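Local coordinates for protein short chain dehydrogenase (A0QTM2 homolog) (Mycobacterium thermoresistibile, PDB 3SC4) that probably acts as an NAD(P)-dependent oxidoreductase of the short-chain dehydrogenase family, holding its dinucleotide cofactor on a Rossmann fold, at residues K10-S15 with I94-N99; A37-S42 with L68-D73; A101-L106 with G122-G127. One frame throughout, in Å; residues are numbered along the deposited sequence.

Interaction 1: K10-S15 with I94-N99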
loop_
_atom_site.group_PDB
_atom_site.type_symbol
_atom_site.label_atom_id
_atom_site.label_comp_id
_atom_site.label_asym_id
_atom_site.label_seq_id
_atom_site.Cartn_x
_atom_site.Cartn_y
_atom_site.Cartn_z
ATOM N N LYS B 10 20.198 7.443 24.385
ATOM C CA LYS B 10 19.572 7.576 23.095
ATOM C C LYS B 10 18.076 7.835 23.281
ATOM O O LYS B 10 17.512 7.532 24.341
ATOM C CB LYS B 10 19.866 6.335 22.253
ATOM C CG LYS B 10 21.382 6.127 22.052
ATOM C CD LYS B 10 21.796 5.900 20.579
ATOM C CE LYS B 10 23.324 5.981 20.370
ATOM N NZ LYS B 10 23.890 7.349 20.697
ATOM N N THR B 11 17.453 8.436 22.269
ATOM C CA THR B 11 16.055 8.811 22.335
ATOM C C THR B 11 15.220 8.054 21.316
ATOM O O THR B 11 15.535 8.075 20.139
ATOM C CB THR B 11 15.906 10.302 22.088
ATOM O OG1 THR B 11 16.520 11.007 23.171
ATOM C CG2 THR B 11 14.438 10.696 22.021
ATOM N N MET B 12 14.151 7.404 21.777
ATOM C CA MET B 12 13.181 6.730 20.903
ATOM C C MET B 12 11.824 7.425 20.823
ATOM O O MET B 12 11.271 7.835 21.839
ATOM C CB MET B 12 12.931 5.308 21.385
ATOM C CG MET B 12 11.856 4.563 20.589
ATOM S SD MET B 12 12.018 2.776 20.743
ATOM C CE MET B 12 11.267 2.476 22.313
ATOM N N PHE B 13 11.291 7.527 19.607
ATOM C CA PHE B 13 9.906 7.914 19.372
ATOM C C PHE B 13 9.120 6.686 18.912
ATOM O O PHE B 13 9.440 6.096 17.889
ATOM C CB PHE B 13 9.818 8.996 18.305
ATOM C CG PHE B 13 8.434 9.600 18.179
ATOM C CD1 PHE B 13 8.059 10.699 18.957
ATOM C CD2 PHE B 13 7.507 9.068 17.297
ATOM C CE1 PHE B 13 6.800 11.249 18.844
ATOM C CE2 PHE B 13 6.239 9.605 17.189
ATOM C CZ PHE B 13 5.888 10.717 17.958
ATOM N N ILE B 14 8.088 6.309 19.645
ATOM C CA ILE B 14 7.339 5.112 19.309
ATOM C C ILE B 14 5.841 5.404 19.239
ATOM O O ILE B 14 5.280 6.036 20.135
ATOM C CB ILE B 14 7.669 3.930 20.272
ATOM C CG1 ILE B 14 6.955 2.656 19.824
ATOM C CG2 ILE B 14 7.340 4.261 21.709
ATOM C CD1 ILE B 14 7.345 1.424 20.631
ATOM N N SER B 15 5.229 5.012 18.120
ATOM C CA SER B 15 3.789 5.059 17.969
ATOM C C SER B 15 3.252 3.789 18.602
ATOM O O SER B 15 3.778 2.676 18.399
ATOM C CB SER B 15 3.356 5.138 16.511
ATOM O OG SER B 15 3.647 3.923 15.835
ATOM N N ILE B 94 16.315 12.727 17.853
ATOM C CA ILE B 94 15.688 11.426 17.770
ATOM C C ILE B 94 16.626 10.405 17.142
ATOM O O ILE B 94 17.059 10.546 16.008
ATOM C CB ILE B 94 14.341 11.484 17.016
ATOM C CG1 ILE B 94 13.355 12.354 17.803
ATOM C CG2 ILE B 94 13.747 10.048 16.801
ATOM C CD1 ILE B 94 12.096 12.697 17.053
ATOM N N ASP B 95 16.916 9.365 17.900
ATOM C CA ASP B 95 17.789 8.303 17.445
ATOM C C ASP B 95 17.027 7.165 16.805
ATOM O O ASP B 95 17.519 6.564 15.855
ATOM C CB ASP B 95 18.574 7.760 18.636
ATOM C CG ASP B 95 19.598 8.744 19.136
ATOM O OD1 ASP B 95 20.537 9.022 18.355
ATOM O OD2 ASP B 95 19.457 9.247 20.286
ATOM N N ILE B 96 15.851 6.861 17.369
ATOM C CA ILE B 96 15.076 5.706 17.014
ATOM C C ILE B 96 13.594 6.090 16.814
ATOM O O ILE B 96 12.991 6.763 17.648
ATOM C CB ILE B 96 15.180 4.643 18.109
ATOM C CG1 ILE B 96 16.640 4.289 18.347
ATOM C CG2 ILE B 96 14.345 3.367 17.736
ATOM C CD1 ILE B 96 16.847 3.522 19.611
ATOM N N CYS B 97 13.044 5.691 15.669
ATOM C CA CYS B 97 11.640 5.840 15.370
ATOM C C CYS B 97 11.066 4.445 15.171
ATOM O O CYS B 97 11.497 3.730 14.268
ATOM C CB CYS B 97 11.477 6.638 14.089
ATOM S SG CYS B 97 9.755 6.796 13.557
ATOM N N VAL B 98 10.149 4.034 16.038
ATOM C CA VAL B 98 9.495 2.744 15.881
ATOM C C VAL B 98 8.047 2.962 15.500
ATOM O O VAL B 98 7.306 3.564 16.237
ATOM C CB VAL B 98 9.540 1.907 17.156
ATOM C CG1 VAL B 98 8.680 0.670 16.986
ATOM C CG2 VAL B 98 10.973 1.537 17.494
ATOM N N ASN B 99 7.662 2.462 14.334
ATOM C CA ASN B 99 6.279 2.498 13.881
ATOM C C ASN B 99 5.583 1.213 14.280
ATOM O O ASN B 99 5.703 0.187 13.600
ATOM C CB ASN B 99 6.203 2.691 12.361
ATOM C CG ASN B 99 6.776 4.014 11.922
ATOM O OD1 ASN B 99 6.273 5.060 12.296
ATOM N ND2 ASN B 99 7.834 3.972 11.135
HETATM O O HOH W 1 3.808 4.753 13.343
#
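Packing is tightest on the sheet face that carries Met-12, Ile-14, Ile-96 and Val-98. The Met-12 chain starts with CG anti to the backbone N (chi1 176°) and bends at its last torsion, so that SD lies 3.6 Å from CG2 of Val-98 and 3.8 Å from CG2 of Ile-96. Ile-14 runs alongside Val-98, pointing the same way. Beneath them the parallel ladder is straight: Phe-13 N gives its hydrogen to Ile-96 O at 2.7 Å, and Phe-13 O takes one from Val-98 N at 2.9 Å, both nearly along the C=O axis. These are the adjacent first and fourth strands of the Rossmann sheet. Ser-15 leads into the family's glycine-rich loop, while Asn-99 begins its Asn-Asn-Ala-type motif. At that end the side chains of Ser-15 and Asn-99 are joined by a water, between OG and OD1; OG also accepts from Ala-101 N, and Asn-99 ND2 reaches Ser-132. The other end is more open. Partly exposed Lys-10 crosses Asp-95 at roughly a right angle, its NZ 4.4 Å from Asp-95 OD1, too far apart for a salt bridge. Asp-95 OD2 instead accepts from Thr-11 N through its anti lone pair and pairs with Arg-142.

Interaction 2: A37-S42 with L68-D73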
loop_
_atom_site.group_PDB
_atom_site.type_symbol
_atom_site.label_atom_id
_atom_site.label_comp_id
_atom_site.label_asym_id
_atom_site.label_seq_id
_atom_site.Cartn_x
_atom_site.Cartn_y
_atom_site.Cartn_z
ATOM N N ALA B 37 9.702 8.603 23.994
ATOM C CA ALA B 37 8.442 9.329 23.838
ATOM C C ALA B 37 7.465 8.377 23.186
ATOM O O ALA B 37 7.825 7.669 22.245
ATOM C CB ALA B 37 8.627 10.579 22.975
ATOM N N LEU B 38 6.247 8.325 23.714
ATOM C CA LEU B 38 5.227 7.412 23.214
ATOM C C LEU B 38 3.982 8.225 22.950
ATOM O O LEU B 38 3.586 9.057 23.774
ATOM C CB LEU B 38 4.963 6.251 24.186
ATOM C CG LEU B 38 4.607 6.464 25.673
ATOM C CD1 LEU B 38 4.156 5.160 26.291
ATOM C CD2 LEU B 38 5.751 6.982 26.462
ATOM N N VAL B 39 3.397 8.019 21.776
ATOM C CA VAL B 39 2.223 8.778 21.372
ATOM C C VAL B 39 1.015 7.837 21.196
ATOM O O VAL B 39 1.137 6.801 20.533
ATOM C CB VAL B 39 2.520 9.592 20.093
ATOM C CG1 VAL B 39 2.714 8.668 18.895
ATOM C CG2 VAL B 39 1.418 10.587 19.825
ATOM N N ALA B 40 -0.120 8.176 21.810
ATOM C CA ALA B 40 -1.401 7.469 21.585
ATOM C C ALA B 40 -2.577 8.447 21.460
ATOM O O ALA B 40 -2.476 9.613 21.847
ATOM C CB ALA B 40 -1.671 6.467 22.688
ATOM N N LYS B 41 -3.685 7.959 20.917
ATOM C CA LYS B 41 -4.832 8.785 20.610
ATOM C C LYS B 41 -5.502 9.324 21.862
ATOM O O LYS B 41 -5.894 10.492 21.897
ATOM C CB LYS B 41 -5.859 8.009 19.775
ATOM C CG LYS B 41 -7.233 8.754 19.606
ATOM C CD LYS B 41 -7.905 8.491 18.239
ATOM C CE LYS B 41 -9.467 8.536 18.295
ATOM N NZ LYS B 41 -10.073 9.886 18.475
ATOM N N SER B 42 -5.617 8.476 22.881
ATOM C CA SER B 42 -6.309 8.819 24.127
ATOM C C SER B 42 -5.503 8.325 25.334
ATOM O O SER B 42 -4.700 7.396 25.232
ATOM C CB SER B 42 -7.735 8.215 24.133
ATOM O OG SER B 42 -8.447 8.479 25.348
ATOM N N LEU B 68 8.123 10.060 28.105
ATOM C CA LEU B 68 7.362 11.239 27.724
ATOM C C LEU B 68 6.080 10.757 27.046
ATOM O O LEU B 68 6.041 10.584 25.834
ATOM C CB LEU B 68 8.183 12.139 26.797
ATOM C CG LEU B 68 7.496 13.456 26.443
ATOM C CD1 LEU B 68 7.344 14.353 27.678
ATOM C CD2 LEU B 68 8.262 14.162 25.326
ATOM N N PRO B 69 5.035 10.510 27.837
ATOM C CA PRO B 69 3.775 10.126 27.227
ATOM C C PRO B 69 3.148 11.335 26.589
ATOM O O PRO B 69 3.117 12.380 27.199
ATOM C CB PRO B 69 2.938 9.670 28.418
ATOM C CG PRO B 69 3.464 10.501 29.584
ATOM C CD PRO B 69 4.931 10.668 29.300
ATOM N N ILE B 70 2.666 11.189 25.364
ATOM C CA ILE B 70 2.070 12.288 24.603
ATOM C C ILE B 70 0.713 11.807 24.076
ATOM O O ILE B 70 0.612 10.732 23.473
ATOM C CB ILE B 70 2.969 12.662 23.407
ATOM C CG1 ILE B 70 4.372 12.998 23.916
ATOM C CG2 ILE B 70 2.371 13.812 22.603
ATOM C CD1 ILE B 70 5.420 13.127 22.864
ATOM N N VAL B 71 -0.324 12.594 24.326
ATOM C CA VAL B 71 -1.608 12.373 23.690
ATOM C C VAL B 71 -1.597 12.938 22.271
ATOM O O VAL B 71 -1.342 14.129 22.072
ATOM C CB VAL B 71 -2.734 13.029 24.464
ATOM C CG1 VAL B 71 -4.010 13.119 23.588
ATOM C CG2 VAL B 71 -2.973 12.252 25.754
ATOM N N GLY B 72 -1.861 12.073 21.287
ATOM C CA GLY B 72 -1.992 12.520 19.906
ATOM C C GLY B 72 -2.506 11.465 18.953
ATOM O O GLY B 72 -2.060 10.355 18.960
ATOM N N ASP B 73 -3.442 11.854 18.110
ATOM C CA ASP B 73 -4.003 10.986 17.078
ATOM C C ASP B 73 -3.039 10.910 15.882
ATOM O O ASP B 73 -2.844 11.892 15.151
ATOM C CB ASP B 73 -5.386 11.524 16.652
ATOM C CG ASP B 73 -6.160 10.542 15.778
ATOM O OD1 ASP B 73 -5.547 9.563 15.304
ATOM O OD2 ASP B 73 -7.372 10.755 15.557
#
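Ile-70 can be read atom by atom. Its CB sits off the tip of the neighbouring strand's carbonyl, 3.7 Å from Leu-38 O. CG1, anti to its own carbonyl carbon (chi1 -56°), passes the same oxygen at 4.0 Å, and CD1 then comes down on Ala-37 CB at 4.1 Å. The other branch, CG2, heads for Val-39 CG2, so one side chain spans three residues of the partner strand, Ala-37 to Val-39. The backbone carries a parallel ladder beside it. Its two middle bonds, Ile-70 N to Leu-38 O at 2.8 Å and Ala-40 N to Ile-70 O, run nearly along the C=O axis. The first and last, Leu-38 N to Leu-68 O and a short Gly-72 N to Ala-40 O at 2.6 Å, come from above the carbonyl plane. Beyond them the chains leave the sheet, and Lys-41 lies alongside Asp-73 with NZ 4.1 Å from OD2, too far for a salt bridge; Asp-73 OD1 accepts from Arg-75 N. This is a beta-alpha-beta unit, its strands inclined by 22° and linked by helix 53-63, which covers Leu-38, Ala-40 and Pro-69. On the opposite face helix 77-91 packs against Ala-37, Leu-68 and Ile-70, while strand 11-15 flanks 37-40.

Interaction 3: A101-L106 with G122-G127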
loop_
_atom_site.group_PDB
_atom_site.type_symbol
_atom_site.label_atom_id
_atom_site.label_comp_id
_atom_site.label_asym_id
_atom_site.label_seq_id
_atom_site.Cartn_x
_atom_site.Cartn_y
_atom_site.Cartn_z
ATOM N N ALA B 101 2.089 1.480 15.924
ATOM C CA ALA B 101 0.632 1.661 15.927
ATOM C C ALA B 101 0.008 0.790 14.852
ATOM O O ALA B 101 0.518 0.709 13.735
ATOM C CB ALA B 101 0.270 3.096 15.699
ATOM N N SER B 102 -1.092 0.127 15.190
ATOM C CA SER B 102 -1.671 -0.826 14.279
ATOM C C SER B 102 -3.168 -0.886 14.364
ATOM O O SER B 102 -3.785 -0.299 15.227
ATOM C CB SER B 102 -1.066 -2.208 14.510
ATOM O OG SER B 102 -1.505 -2.741 15.737
ATOM N N ALA B 103 -3.744 -1.563 13.397
ATOM C CA ALA B 103 -5.169 -1.739 13.333
ATOM C C ALA B 103 -5.407 -3.008 12.518
ATOM O O ALA B 103 -4.719 -3.260 11.534
ATOM C CB ALA B 103 -5.822 -0.545 12.685
ATOM N N ILE B 104 -6.380 -3.797 12.938
ATOM C CA ILE B 104 -6.592 -5.103 12.353
ATOM C C ILE B 104 -8.084 -5.405 12.149
ATOM O O ILE B 104 -8.908 -5.048 12.963
ATOM C CB ILE B 104 -5.935 -6.178 13.212
ATOM C CG1 ILE B 104 -5.962 -7.522 12.476
ATOM C CG2 ILE B 104 -6.611 -6.236 14.578
ATOM C CD1 ILE B 104 -4.824 -8.541 12.917
ATOM N N ASN B 105 -8.392 -5.992 10.999
ATOM C CA ASN B 105 -9.671 -6.591 10.686
ATOM C C ASN B 105 -9.328 -7.584 9.570
ATOM O O ASN B 105 -8.602 -7.223 8.647
ATOM C CB ASN B 105 -10.684 -5.555 10.224
ATOM C CG ASN B 105 -12.011 -6.167 9.773
ATOM O OD1 ASN B 105 -12.051 -7.232 9.169
ATOM N ND2 ASN B 105 -13.091 -5.461 10.026
ATOM N N LEU B 106 -9.821 -8.820 9.678
ATOM C CA LEU B 106 -9.350 -9.892 8.803
ATOM C C LEU B 106 -10.424 -10.262 7.785
ATOM O O LEU B 106 -10.377 -11.340 7.172
ATOM C CB LEU B 106 -8.915 -11.128 9.626
ATOM C CG LEU B 106 -7.822 -10.868 10.688
ATOM C CD1 LEU B 106 -7.421 -12.162 11.404
ATOM C CD2 LEU B 106 -6.586 -10.251 10.067
ATOM N N GLY B 122 -5.273 4.561 7.541
ATOM C CA GLY B 122 -4.919 5.795 8.244
ATOM C C GLY B 122 -3.814 5.602 9.249
ATOM O O GLY B 122 -2.807 6.304 9.228
ATOM N N ILE B 123 -3.994 4.637 10.130
ATOM C CA ILE B 123 -3.053 4.460 11.201
ATOM C C ILE B 123 -1.746 3.843 10.693
ATOM O O ILE B 123 -0.672 4.229 11.131
ATOM C CB ILE B 123 -3.647 3.592 12.317
ATOM C CG1 ILE B 123 -4.784 4.357 13.014
ATOM C CG2 ILE B 123 -2.592 3.259 13.303
ATOM C CD1 ILE B 123 -5.584 3.536 14.042
ATOM N N GLN B 124 -1.827 2.908 9.765
ATOM C CA GLN B 124 -0.651 2.113 9.407
ATOM C C GLN B 124 0.144 2.620 8.201
ATOM O O GLN B 124 1.381 2.685 8.254
ATOM C CB GLN B 124 -1.036 0.628 9.229
ATOM C CG GLN B 124 -1.213 -0.059 10.570
ATOM C CD GLN B 124 -2.066 -1.331 10.574
ATOM O OE1 GLN B 124 -1.786 -2.259 11.354
ATOM N NE2 GLN B 124 -3.123 -1.361 9.761
ATOM N N VAL B 125 -0.539 2.942 7.113
ATOM C CA VAL B 125 0.149 3.356 5.899
ATOM C C VAL B 125 0.401 4.837 6.006
ATOM O O VAL B 125 1.530 5.269 6.005
ATOM C CB VAL B 125 -0.659 3.073 4.657
ATOM C CG1 VAL B 125 0.145 3.432 3.432
ATOM C CG2 VAL B 125 -1.106 1.595 4.643
ATOM N N ARG B 126 -0.659 5.604 6.159
ATOM C CA ARG B 126 -0.534 7.038 6.328
ATOM C C ARG B 126 0.230 7.369 7.614
ATOM O O ARG B 126 1.133 8.203 7.614
ATOM C CB ARG B 126 -1.912 7.673 6.330
ATOM C CG ARG B 126 -1.874 9.187 6.244
ATOM C CD ARG B 126 -3.271 9.770 6.139
ATOM N NE ARG B 126 -3.308 11.236 6.090
ATOM C CZ ARG B 126 -3.457 12.037 7.144
ATOM N NH1 ARG B 126 -3.516 11.532 8.370
ATOM N NH2 ARG B 126 -3.525 13.367 6.980
ATOM N N GLY B 127 -0.119 6.696 8.701
ATOM C CA GLY B 127 0.536 6.928 9.975
ATOM C C GLY B 127 2.031 6.656 9.961
ATOM O O GLY B 127 2.826 7.460 10.484
HETATM O O HOH W 2 2.094 3.121 12.407
#
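The loop 101-106 runs extended past residues 122-127 of helix 114-135, closest at Ser-102 and Gln-124 with their CA atoms 5.8 Å apart, where the helix widens into a pi-type turn closed by a weak bond from Gly-127 N to Gly-122 O. Gln-124 carries the polar half of the contact. Its CG lies anti to the carbonyl carbon (chi1 -77°), and the chain stays extended from there, laying the terminal amide against the peptide groups of Ala-103. Ala-103 N donates to Gln-124 OE1 at 2.9 Å, a nearly straight bond at hydrogen (163°) that nevertheless comes from above the plane of the amide. In return NE2 makes a weak bond to Ala-103 O at 3.0 Å. NE2 also bonds to Met-120 O one turn back, consistent with the nitrogen being at this end. The apolar half belongs to Ile-123: its CG2, anti to the backbone N, touches Ala-101 CB at 3.7 Å, and CD1 lies 4.3 Å from Ala-103 CB. Beside them a water donates to both Ala-101 O and Ile-123 O. The Gln-Val-Arg-Gly sequence suggests that Gln-124 aligns with the asparagine of the classical short-chain dehydrogenase tetrad, and its OE1 is weakly bonded to Lys-170 of the family's Tyr-x-x-x-Lys signature. Helix 164-183, which bears that lysine, packs on Gln-124 through Ala-169 and Met-173; Ile-74 follows strand 66-71 and touches both Ala-101 and Ile-123, while Arg-126 leaves helix 114-135 to pair with Asp-118 of the second subunit.

From the N terminus the chain lays down strand 11-15 first, crosses to 35-40, and continues outward through helix 53-63 to the edge strand 66-71, where interaction 2 closes a short loop. That loop is nested within the longer one closed by interaction 1, when strand 96-99 arrives on the other side of strand 11-15. Strands 11-15 and 35-40, one from each contact, are neighbours in the sheet, joined where Met-12 O and Ile-14 N bond to Ala-37. Interaction 3 follows in series, closing a short loop that folds the segment after strand 96-99 back onto the middle of helix 114-135. It meets interaction 1 where Ser-15 OG takes the hydrogen of Ala-101 N, but does not touch interaction 2.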